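Local atomic coordinates of uncharacterized protein (Acinetobacter baumannii, PDB entry 4PAR), a protein that cuts DNA as a restriction endonuclease specific for 5-hydroxymethylcytosine, combining a VSR-like nuclease domain with an SRA-like domain. Residues K192-V197 with A283-M288; V73-H78 with V123-N128; R15-T20 with F44-F49. The protein carries 3 engineered substitutions. All coordinates share one frame; numbering follows the deposited sequence.

Overall arrangement
Contact 1 lies in the SRA-like domain. Contacts 2 and 3 lie in the nuclease domain and reach the same mixed sheet, with their centres about 20 Å apart. Contacts 1 and 2 sit on opposite sides of the chain's centre, about 38 Å apart between centres. Contact 1 is mostly buried. It joins by apolar and CH-pi packing, while its hydroxyls hold a DNA phosphate. Contact 2 is partly buried: two strands pair at the edge of the sheet, and aromatic packing follows where they end. Contact 3 is also partly buried but mainly polar, linking a helix end to a bulged strand through amide, hydroxyl and guanidinium groups.

Contact 1 (K192-V197 with A283-M288); sequences KTTKDV and AMYRFM. With nucleotides of chain C.
In the SRA-like domain, Thr193 and Tyr285 bind a DNA phosphate where the start of helix 194-200 meets strand 283-295, with Thr194 packed on the tyrosine. Both segments grip the phosphate of DA7 of chain C. Thr193 OG1 donates to DA7 OP1 at 2.9 Å. Tyr285 OH donates to DA7 OP2 at 3.0 Å, and this oxygen lies at the ring edge, in the ring plane. Thr193 is also the N-cap of the helix. Its OG1 stands anti to the backbone N (chi1 165°) and accepts a weak bond of 3.4 Å from Lys195 N. One hydroxyl thus serves both the helix end and the DNA. The positive end of the helix dipole may also favour the phosphate.

The tyrosine ring is packed from the other segment. Thr194 CG2 sits over one face, 3.8 Å from the ring centroid and 24° off the normal, a CH-pi contact displaced toward the rim. Thr193 CA approaches Tyr285 CD1 obliquely at 3.6 Å. Thr194 OG1 bonds to Tyr208 O. Next along the strand, Met284 bends at chi3 (72°) and brings CE to 3.8 Å from Lys192 CA. Lys192 O accepts from Arg282 NH1. The arrangement is a DNA-phosphate contact made by a helix N-cap threonine and a strand tyrosine, in the SRA-like domain.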
loop_
_atom_site.group_PDB
_atom_site.type_symbol
_atom_site.label_atom_id
_atom_site.label_comp_id
_atom_site.label_asym_id
_atom_site.label_seq_id
_atom_site.Cartn_x
_atom_site.Cartn_y
_atom_site.Cartn_z
ATOM N N LYS F 192 24.327 -1.313 -3.961
ATOM C CA LYS F 192 23.098 -0.796 -3.363
ATOM C C LYS F 192 22.760 0.623 -3.818
ATOM O O LYS F 192 21.621 1.066 -3.654
ATOM C CB LYS F 192 23.182 -0.848 -1.831
ATOM C CG LYS F 192 24.192 0.108 -1.228
ATOM C CD LYS F 192 24.223 0.049 0.295
ATOM C CE LYS F 192 25.247 1.034 0.853
ATOM N NZ LYS F 192 25.338 0.995 2.338
ATOM N N THR F 193 23.734 1.333 -4.387
ATOM C CA THR F 193 23.485 2.692 -4.878
ATOM C C THR F 193 24.529 3.190 -5.879
ATOM O O THR F 193 25.535 2.527 -6.124
ATOM C CB THR F 193 23.422 3.693 -3.712
ATOM O OG1 THR F 193 23.528 5.028 -4.220
ATOM C CG2 THR F 193 24.558 3.438 -2.735
ATOM N N THR F 194 24.299 4.382 -6.424
ATOM C CA THR F 194 25.181 4.949 -7.447
ATOM C C THR F 194 26.524 5.401 -6.871
ATOM O O THR F 194 27.557 5.333 -7.548
ATOM C CB THR F 194 24.525 6.150 -8.168
ATOM O OG1 THR F 194 24.278 7.206 -7.231
ATOM C CG2 THR F 194 23.214 5.739 -8.818
ATOM N N LYS F 195 26.506 5.858 -5.622
ATOM C CA LYS F 195 27.716 6.358 -4.985
ATOM C C LYS F 195 28.741 5.242 -4.827
ATOM O O LYS F 195 29.939 5.484 -4.918
ATOM C CB LYS F 195 27.402 6.996 -3.623
ATOM C CG LYS F 195 26.942 6.024 -2.543
ATOM C CD LYS F 195 26.792 6.710 -1.192
ATOM C CE LYS F 195 26.342 5.742 -0.107
ATOM N NZ LYS F 195 26.176 6.419 1.210
ATOM N N ASP F 196 28.273 4.018 -4.609
ATOM C CA ASP F 196 29.176 2.893 -4.404
ATOM C C ASP F 196 29.887 2.507 -5.696
ATOM O O ASP F 196 31.123 2.432 -5.747
ATOM C CB ASP F 196 28.413 1.694 -3.845
ATOM C CG ASP F 196 27.826 1.965 -2.476
ATOM O OD1 ASP F 196 28.308 2.885 -1.787
ATOM O OD2 ASP F 196 26.884 1.250 -2.085
ATOM N N VAL F 197 29.097 2.273 -6.740
ATOM C CA VAL F 197 29.635 1.898 -8.041
ATOM C C VAL F 197 30.545 3.010 -8.562
ATOM O O VAL F 197 31.554 2.738 -9.213
ATOM C CB VAL F 197 28.498 1.578 -9.051
ATOM C CG1 VAL F 197 27.317 2.492 -8.837
ATOM C CG2 VAL F 197 28.991 1.645 -10.491
ATOM N N ALA F 283 15.888 0.385 -4.717
ATOM C CA ALA F 283 16.681 0.442 -5.945
ATOM C C ALA F 283 18.114 -0.048 -5.738
ATOM O O ALA F 283 18.744 0.245 -4.721
ATOM C CB ALA F 283 16.682 1.851 -6.505
ATOM N N MET F 284 18.609 -0.808 -6.711
ATOM C CA MET F 284 19.980 -1.316 -6.712
ATOM C C MET F 284 20.574 -1.243 -8.122
ATOM O O MET F 284 19.855 -1.018 -9.100
ATOM C CB MET F 284 20.038 -2.756 -6.191
ATOM C CG MET F 284 19.656 -2.913 -4.730
ATOM S SD MET F 284 20.147 -4.518 -4.071
ATOM C CE MET F 284 21.923 -4.317 -3.990
ATOM N N TYR F 285 21.886 -1.431 -8.230
ATOM C CA TYR F 285 22.553 -1.224 -9.510
ATOM C C TYR F 285 23.415 -2.420 -9.912
ATOM O O TYR F 285 24.414 -2.743 -9.261
ATOM C CB TYR F 285 23.362 0.084 -9.455
ATOM C CG TYR F 285 22.432 1.267 -9.291
ATOM C CD1 TYR F 285 21.986 1.656 -8.035
ATOM C CD2 TYR F 285 21.938 1.946 -10.397
ATOM C CE1 TYR F 285 21.103 2.701 -7.881
ATOM C CE2 TYR F 285 21.056 3.002 -10.253
ATOM C CZ TYR F 285 20.641 3.375 -8.991
ATOM O OH TYR F 285 19.762 4.424 -8.835
ATOM N N ARG F 286 23.001 -3.071 -10.999
ATOM C CA ARG F 286 23.603 -4.323 -11.451
ATOM C C ARG F 286 24.506 -4.119 -12.657
ATOM O O ARG F 286 24.112 -3.507 -13.647
ATOM C CB ARG F 286 22.517 -5.347 -11.796
ATOM C CG ARG F 286 23.007 -6.494 -12.670
ATOM C CD ARG F 286 21.899 -7.497 -12.976
ATOM N NE ARG F 286 21.560 -8.299 -11.805
ATOM C CZ ARG F 286 22.252 -9.359 -11.407
ATOM N NH1 ARG F 286 23.322 -9.749 -12.085
ATOM N NH2 ARG F 286 21.878 -10.026 -10.329
ATOM N N PHE F 287 25.716 -4.656 -12.576
ATOM C CA PHE F 287 26.668 -4.507 -13.659
ATOM C C PHE F 287 26.204 -5.323 -14.856
ATOM O O PHE F 287 26.062 -6.538 -14.756
ATOM C CB PHE F 287 28.050 -4.960 -13.185
ATOM C CG PHE F 287 29.084 -5.007 -14.261
ATOM C CD1 PHE F 287 29.511 -3.850 -14.885
ATOM C CD2 PHE F 287 29.654 -6.212 -14.628
ATOM C CE1 PHE F 287 30.474 -3.897 -15.868
ATOM C CE2 PHE F 287 30.620 -6.268 -15.609
ATOM C CZ PHE F 287 31.034 -5.109 -16.227
ATOM N N MET F 288 25.942 -4.653 -15.977
ATOM C CA MET F 288 25.565 -5.356 -17.198
ATOM C C MET F 288 26.730 -5.664 -18.134
ATOM O O MET F 288 26.626 -6.545 -18.987
ATOM C CB MET F 288 24.511 -4.547 -17.957
ATOM C CG MET F 288 23.152 -4.523 -17.280
ATOM S SD MET F 288 22.603 -6.181 -16.827
ATOM C CE MET F 288 20.995 -5.832 -16.115
ATOM P P DA C 7 19.700 6.002 -5.689
ATOM O OP1 DA C 7 21.008 5.311 -5.664
ATOM O OP2 DA C 7 18.518 5.326 -6.271
ATOM O "O5'" DA C 7 19.334 6.467 -4.203
ATOM C "C5'" DA C 7 20.312 7.096 -3.403
ATOM C "C4'" DA C 7 19.718 7.573 -2.092
ATOM O "O4'" DA C 7 18.738 8.607 -2.347
ATOM C "C3'" DA C 7 19.011 6.500 -1.268
ATOM O "O3'" DA C 7 19.496 6.543 0.069
ATOM C "C2'" DA C 7 17.530 6.889 -1.352
ATOM C "C1'" DA C 7 17.611 8.394 -1.536
ATOM N N9 DA C 7 16.453 8.977 -2.216
ATOM C C8 DA C 7 16.001 8.673 -3.466
ATOM N N7 DA C 7 14.951 9.365 -3.836
ATOM C C5 DA C 7 14.697 10.192 -2.757
ATOM C C6 DA C 7 13.709 11.169 -2.525
ATOM N N6 DA C 7 12.764 11.480 -3.416
ATOM N N1 DA C 7 13.732 11.816 -1.340
ATOM C C2 DA C 7 14.687 11.499 -0.453
ATOM N N3 DA C 7 15.667 10.598 -0.557
ATOM C C4 DA C 7 15.616 9.972 -1.747
#

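Contact 2 (V73-H78 with V123-N128); sequences VDEGHH and VNVFKN
Val73 and Asp74 pair in parallel with Val123 and Asn124 at the edge of the sheet of the nuclease domain, which is assigned to the PD-(D/E)XK clan. Two backbone hydrogen bonds join the two segments. Asp74 N donates to Val123 O at 2.8 Å, and Val125 N, just past the strand, returns a weak bond of 3.3 Å to Asp74 O. Both strands end here, and the chains run on as loops.

The apolar contacts lie mainly around Val125. Its CG1 meets Val73 CG1 at 3.9 Å, and the two side chains cross at about a right angle. Val125 CG2 touches Glu75 CG on one side and lies over the centre of the Phe126 ring on another. Val73 and Val123 point to one face of the sheet, against Val29 of helix 26-37. Asp74 and Asn124 point to the other.

Two polar ends bond outside the pair. Glu75 OE2 accepts from Tyr25 N, and His78 NE2 is hydrogen-bonded to Gln129 OE1.

The aromatic contact comes last. Phe126 turns its edge toward the face of His78 in an offset edge-to-face pair, with planes at 79° and centroids 5.6 Å apart. Phe126 CE2 is the touching atom: it comes within 4.0 Å of His78 CD2 and 3.6 Å of Glu75 CB.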
loop_
_atom_site.group_PDB
_atom_site.type_symbol
_atom_site.label_atom_id
_atom_site.label_comp_id
_atom_site.label_asym_id
_atom_site.label_seq_id
_atom_site.Cartn_x
_atom_site.Cartn_y
_atom_site.Cartn_z
ATOM N N VAL F 73 10.022 -26.016 -10.730
ATOM C CA VAL F 73 8.986 -26.998 -10.467
ATOM C C VAL F 73 7.982 -27.020 -11.621
ATOM O O VAL F 73 7.416 -25.979 -11.979
ATOM C CB VAL F 73 8.248 -26.700 -9.146
ATOM C CG1 VAL F 73 6.993 -27.547 -9.043
ATOM C CG2 VAL F 73 9.177 -26.926 -7.955
ATOM N N ASP F 74 7.792 -28.194 -12.225
ATOM C CA ASP F 74 6.775 -28.373 -13.258
ATOM C C ASP F 74 5.535 -29.022 -12.670
ATOM O O ASP F 74 5.569 -30.153 -12.185
ATOM C CB ASP F 74 7.285 -29.222 -14.434
ATOM C CG ASP F 74 6.272 -29.297 -15.602
ATOM O OD1 ASP F 74 5.113 -28.848 -15.440
ATOM O OD2 ASP F 74 6.636 -29.808 -16.685
ATOM N N GLU F 75 4.476 -28.237 -12.662
ATOM C CA GLU F 75 3.130 -28.687 -12.488
ATOM C C GLU F 75 2.418 -28.402 -13.780
ATOM O O GLU F 75 1.721 -29.232 -14.316
ATOM C CB GLU F 75 2.471 -27.880 -11.402
ATOM C CG GLU F 75 3.390 -27.554 -10.255
ATOM C CD GLU F 75 2.678 -26.801 -9.167
ATOM O OE1 GLU F 75 1.522 -26.429 -9.383
ATOM O OE2 GLU F 75 3.263 -26.576 -8.103
ATOM N N GLY F 76 2.591 -27.194 -14.287
ATOM C CA GLY F 76 2.007 -26.869 -15.562
ATOM C C GLY F 76 0.508 -26.958 -15.580
ATOM O O GLY F 76 -0.045 -28.024 -15.481
ATOM N N HIS F 77 -0.170 -25.839 -15.703
ATOM C CA HIS F 77 -1.576 -25.877 -15.996
ATOM C C HIS F 77 -2.535 -25.528 -14.913
ATOM O O HIS F 77 -3.631 -25.057 -15.210
ATOM C CB HIS F 77 -1.956 -27.218 -16.593
ATOM C CG HIS F 77 -1.791 -27.286 -18.091
ATOM N ND1 HIS F 77 -2.130 -26.274 -18.901
ATOM C CD2 HIS F 77 -1.324 -28.302 -18.913
ATOM C CE1 HIS F 77 -1.878 -26.618 -20.173
ATOM N NE2 HIS F 77 -1.387 -27.858 -20.178
ATOM N N HIS F 78 -2.201 -25.742 -13.655
ATOM C CA HIS F 78 -3.182 -25.458 -12.636
ATOM C C HIS F 78 -2.853 -24.250 -11.833
ATOM O O HIS F 78 -3.737 -23.552 -11.320
ATOM C CB HIS F 78 -3.317 -26.646 -11.729
ATOM C CG HIS F 78 -3.205 -27.960 -12.437
ATOM N ND1 HIS F 78 -4.251 -28.770 -12.616
ATOM C CD2 HIS F 78 -2.115 -28.591 -13.002
ATOM C CE1 HIS F 78 -3.851 -29.869 -13.260
ATOM N NE2 HIS F 78 -2.545 -29.758 -13.497
ATOM N N VAL F 123 11.623 -30.321 -12.001
ATOM C CA VAL F 123 11.079 -31.339 -11.120
ATOM C C VAL F 123 9.614 -31.599 -11.450
ATOM O O VAL F 123 8.779 -30.707 -11.327
ATOM C CB VAL F 123 11.220 -30.941 -9.657
ATOM C CG1 VAL F 123 10.781 -32.097 -8.758
ATOM C CG2 VAL F 123 12.661 -30.540 -9.365
ATOM N N ASN F 124 9.310 -32.822 -11.876
ATOM C CA ASN F 124 7.953 -33.178 -12.271
ATOM C C ASN F 124 7.184 -33.780 -11.114
ATOM O O ASN F 124 7.487 -34.884 -10.661
ATOM C CB ASN F 124 7.977 -34.153 -13.443
ATOM C CG ASN F 124 8.798 -33.642 -14.596
ATOM O OD1 ASN F 124 9.980 -33.959 -14.713
ATOM N ND2 ASN F 124 8.183 -32.830 -15.449
ATOM N N VAL F 125 6.179 -33.047 -10.651
ATOM C CA VAL F 125 5.477 -33.395 -9.428
ATOM C C VAL F 125 4.185 -34.176 -9.648
ATOM O O VAL F 125 3.527 -34.572 -8.690
ATOM C CB VAL F 125 5.152 -32.135 -8.639
ATOM C CG1 VAL F 125 6.435 -31.388 -8.318
ATOM C CG2 VAL F 125 4.206 -31.261 -9.439
ATOM N N PHE F 126 3.822 -34.406 -10.905
ATOM C CA PHE F 126 2.588 -35.125 -11.199
ATOM C C PHE F 126 2.844 -36.362 -12.046
ATOM O O PHE F 126 3.478 -36.283 -13.098
ATOM C CB PHE F 126 1.589 -34.207 -11.905
ATOM C CG PHE F 126 1.121 -33.059 -11.060
ATOM C CD1 PHE F 126 0.948 -33.209 -9.698
ATOM C CD2 PHE F 126 0.861 -31.827 -11.626
ATOM C CE1 PHE F 126 0.520 -32.152 -8.920
ATOM C CE2 PHE F 126 0.432 -30.769 -10.860
ATOM C CZ PHE F 126 0.263 -30.928 -9.504
ATOM N N LYS F 127 2.354 -37.507 -11.579
ATOM C CA LYS F 127 2.462 -38.740 -12.344
ATOM C C LYS F 127 1.456 -38.703 -13.493
ATOM O O LYS F 127 1.837 -38.578 -14.657
ATOM C CB LYS F 127 2.246 -39.974 -11.452
ATOM C CG LYS F 127 1.100 -39.879 -10.448
ATOM C CD LYS F 127 0.734 -41.256 -9.896
ATOM C CE LYS F 127 -0.534 -41.205 -9.049
ATOM N NZ LYS F 127 -0.958 -42.563 -8.614
ATOM N N ASN F 128 0.172 -38.781 -13.161
ATOM C CA ASN F 128 -0.871 -38.621 -14.156
ATOM C C ASN F 128 -1.419 -37.213 -14.057
ATOM O O ASN F 128 -2.143 -36.887 -13.121
ATOM C CB ASN F 128 -1.997 -39.638 -13.950
ATOM C CG ASN F 128 -1.518 -41.076 -14.042
ATOM O OD1 ASN F 128 -1.207 -41.706 -13.029
ATOM N ND2 ASN F 128 -1.472 -41.609 -15.259
#

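Contact 3 (R15-T20 with F44-F49); sequences RQLGRT and FVTQQF
Gln16 of helix 7-16 lies nearest Thr46, on the chain leading into Gln48 and Phe49, with CA atoms 5.7 Å apart; the chain turns a corner at Thr46 and Gln47. Gln16 bends at chi2 (-71°), and its side chain and that of Thr46 run past each other in opposite directions. Gln16 OE1 accepts from Thr46 N at 2.9 Å in an almost straight bond (176°). The same oxygen accepts from Arg19 NH2 at 2.8 Å. The two donors reach it from opposite faces of the amide plane. Gln16 NE2 is hydrogen-bonded to Asn278 OD1, and Arg19 NH1 to Asn278 O, so the site also meets the SRA-like part.

Arg19 extends from CG to NE across the corner. Its NE donates in the guanidinium plane to Thr46 OG1 at 2.7 Å. Thr46 OG1 is placed as donor to Gln16 O, but the modelled bond is very short and its length doubtful. Gln47 runs opposite to Arg19. Its NE2 donates to Thr20 O at 3.0 Å, from above the carbonyl plane. The apolar part is smaller: Gln16 CB meets Phe44 CE1 at 3.8 Å, and Leu17 CD2 reaches the same atom.

Gln47 and Gln48 both face Thr60 and form a G1 beta bulge just at the corner, here tied to a helix end in the nuclease domain.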
loop_
_atom_site.group_PDB
_atom_site.type_symbol
_atom_site.label_atom_id
_atom_site.label_comp_id
_atom_site.label_asym_id
_atom_site.label_seq_id
_atom_site.Cartn_x
_atom_site.Cartn_y
_atom_site.Cartn_z
ATOM N N ARG F 15 13.885 -15.020 4.359
ATOM C CA ARG F 15 13.057 -14.266 3.423
ATOM C C ARG F 15 13.022 -14.873 2.017
ATOM O O ARG F 15 12.015 -14.750 1.327
ATOM C CB ARG F 15 13.524 -12.811 3.352
ATOM C CG ARG F 15 13.382 -12.074 4.669
ATOM C CD ARG F 15 13.759 -10.621 4.532
ATOM N NE ARG F 15 12.761 -9.882 3.772
ATOM C CZ ARG F 15 12.830 -8.579 3.528
ATOM N NH1 ARG F 15 13.856 -7.871 3.983
ATOM N NH2 ARG F 15 11.875 -7.983 2.827
ATOM N N GLN F 16 14.100 -15.524 1.586
ATOM C CA GLN F 16 14.094 -16.166 0.270
ATOM C C GLN F 16 13.165 -17.374 0.262
ATOM O O GLN F 16 12.528 -17.668 -0.747
ATOM C CB GLN F 16 15.505 -16.596 -0.155
ATOM C CG GLN F 16 16.472 -15.447 -0.450
ATOM C CD GLN F 16 16.150 -14.683 -1.728
ATOM O OE1 GLN F 16 15.571 -15.224 -2.670
ATOM N NE2 GLN F 16 16.536 -13.417 -1.762
ATOM N N LEU F 17 13.094 -18.071 1.392
ATOM C CA LEU F 17 12.243 -19.246 1.519
ATOM C C LEU F 17 10.882 -18.869 2.101
ATOM O O LEU F 17 10.024 -19.727 2.330
ATOM C CB LEU F 17 12.925 -20.304 2.382
ATOM C CG LEU F 17 14.275 -20.763 1.840
ATOM C CD1 LEU F 17 14.939 -21.755 2.761
ATOM C CD2 LEU F 17 14.117 -21.357 0.461
ATOM N N GLY F 18 10.695 -17.577 2.340
ATOM C CA GLY F 18 9.457 -17.072 2.898
ATOM C C GLY F 18 8.589 -16.279 1.941
ATOM O O GLY F 18 7.672 -15.584 2.370
ATOM N N ARG F 19 8.875 -16.366 0.646
ATOM C CA ARG F 19 8.103 -15.616 -0.341
ATOM C C ARG F 19 6.723 -16.220 -0.501
ATOM O O ARG F 19 6.547 -17.425 -0.322
ATOM C CB ARG F 19 8.799 -15.599 -1.701
ATOM C CG ARG F 19 10.083 -14.807 -1.772
ATOM C CD ARG F 19 10.584 -14.791 -3.197
ATOM N NE ARG F 19 12.011 -14.514 -3.295
ATOM C CZ ARG F 19 12.526 -13.292 -3.314
ATOM N NH1 ARG F 19 11.721 -12.241 -3.223
ATOM N NH2 ARG F 19 13.839 -13.124 -3.414
ATOM N N THR F 20 5.749 -15.384 -0.848
ATOM C CA THR F 20 4.416 -15.877 -1.162
ATOM C C THR F 20 4.502 -16.782 -2.400
ATOM O O THR F 20 5.037 -16.389 -3.437
ATOM C CB THR F 20 3.410 -14.715 -1.375
ATOM O OG1 THR F 20 2.182 -15.229 -1.904
ATOM C CG2 THR F 20 3.966 -13.669 -2.320
ATOM N N PHE F 44 21.896 -18.306 -3.243
ATOM C CA PHE F 44 20.723 -18.731 -3.999
ATOM C C PHE F 44 19.630 -17.668 -3.981
ATOM O O PHE F 44 19.565 -16.840 -3.068
ATOM C CB PHE F 44 20.183 -20.060 -3.466
ATOM C CG PHE F 44 19.622 -19.981 -2.073
ATOM C CD1 PHE F 44 18.304 -19.609 -1.858
ATOM C CD2 PHE F 44 20.403 -20.300 -0.984
ATOM C CE1 PHE F 44 17.792 -19.539 -0.591
ATOM C CE2 PHE F 44 19.891 -20.229 0.290
ATOM C CZ PHE F 44 18.585 -19.849 0.487
ATOM N N VAL F 45 18.781 -17.692 -5.004
ATOM C CA VAL F 45 17.681 -16.740 -5.124
ATOM C C VAL F 45 16.404 -17.489 -5.502
ATOM O O VAL F 45 16.427 -18.365 -6.369
ATOM C CB VAL F 45 17.970 -15.650 -6.194
ATOM C CG1 VAL F 45 16.913 -14.558 -6.153
ATOM C CG2 VAL F 45 19.347 -15.056 -6.008
ATOM N N THR F 46 15.294 -17.156 -4.853
ATOM C CA THR F 46 14.002 -17.738 -5.219
ATOM C C THR F 46 13.164 -16.763 -6.032
ATOM O O THR F 46 13.191 -15.557 -5.790
ATOM C CB THR F 46 13.181 -18.165 -3.987
ATOM O OG1 THR F 46 13.019 -17.046 -3.106
ATOM C CG2 THR F 46 13.859 -19.314 -3.250
ATOM N N GLN F 47 12.414 -17.299 -6.988
ATOM C CA GLN F 47 11.544 -16.500 -7.840
ATOM C C GLN F 47 12.347 -15.466 -8.615
ATOM O O GLN F 47 11.983 -14.292 -8.680
ATOM C CB GLN F 47 10.452 -15.830 -7.014
ATOM C CG GLN F 47 9.614 -16.819 -6.252
ATOM C CD GLN F 47 8.446 -16.172 -5.564
ATOM O OE1 GLN F 47 8.221 -14.969 -5.701
ATOM N NE2 GLN F 47 7.686 -16.967 -4.815
ATOM N N GLN F 48 13.446 -15.921 -9.205
ATOM C CA GLN F 48 14.307 -15.044 -9.980
ATOM C C GLN F 48 13.669 -14.756 -11.318
ATOM O O GLN F 48 13.364 -15.685 -12.071
ATOM C CB GLN F 48 15.688 -15.671 -10.178
ATOM C CG GLN F 48 16.585 -14.897 -11.118
ATOM C CD GLN F 48 16.937 -13.523 -10.598
ATOM O OE1 GLN F 48 17.481 -13.380 -9.504
ATOM N NE2 GLN F 48 16.623 -12.497 -11.379
ATOM N N PHE F 49 13.457 -13.472 -11.604
ATOM C CA PHE F 49 12.943 -13.047 -12.907
ATOM C C PHE F 49 13.983 -13.245 -14.006
ATOM O O PHE F 49 15.139 -12.859 -13.844
ATOM C CB PHE F 49 12.520 -11.581 -12.873
ATOM C CG PHE F 49 11.260 -11.325 -12.105
ATOM C CD1 PHE F 49 10.024 -11.566 -12.681
ATOM C CD2 PHE F 49 11.309 -10.822 -10.815
ATOM C CE1 PHE F 49 8.860 -11.321 -11.982
ATOM C CE2 PHE F 49 10.150 -10.573 -10.109
ATOM C CZ PHE F 49 8.923 -10.823 -10.694
#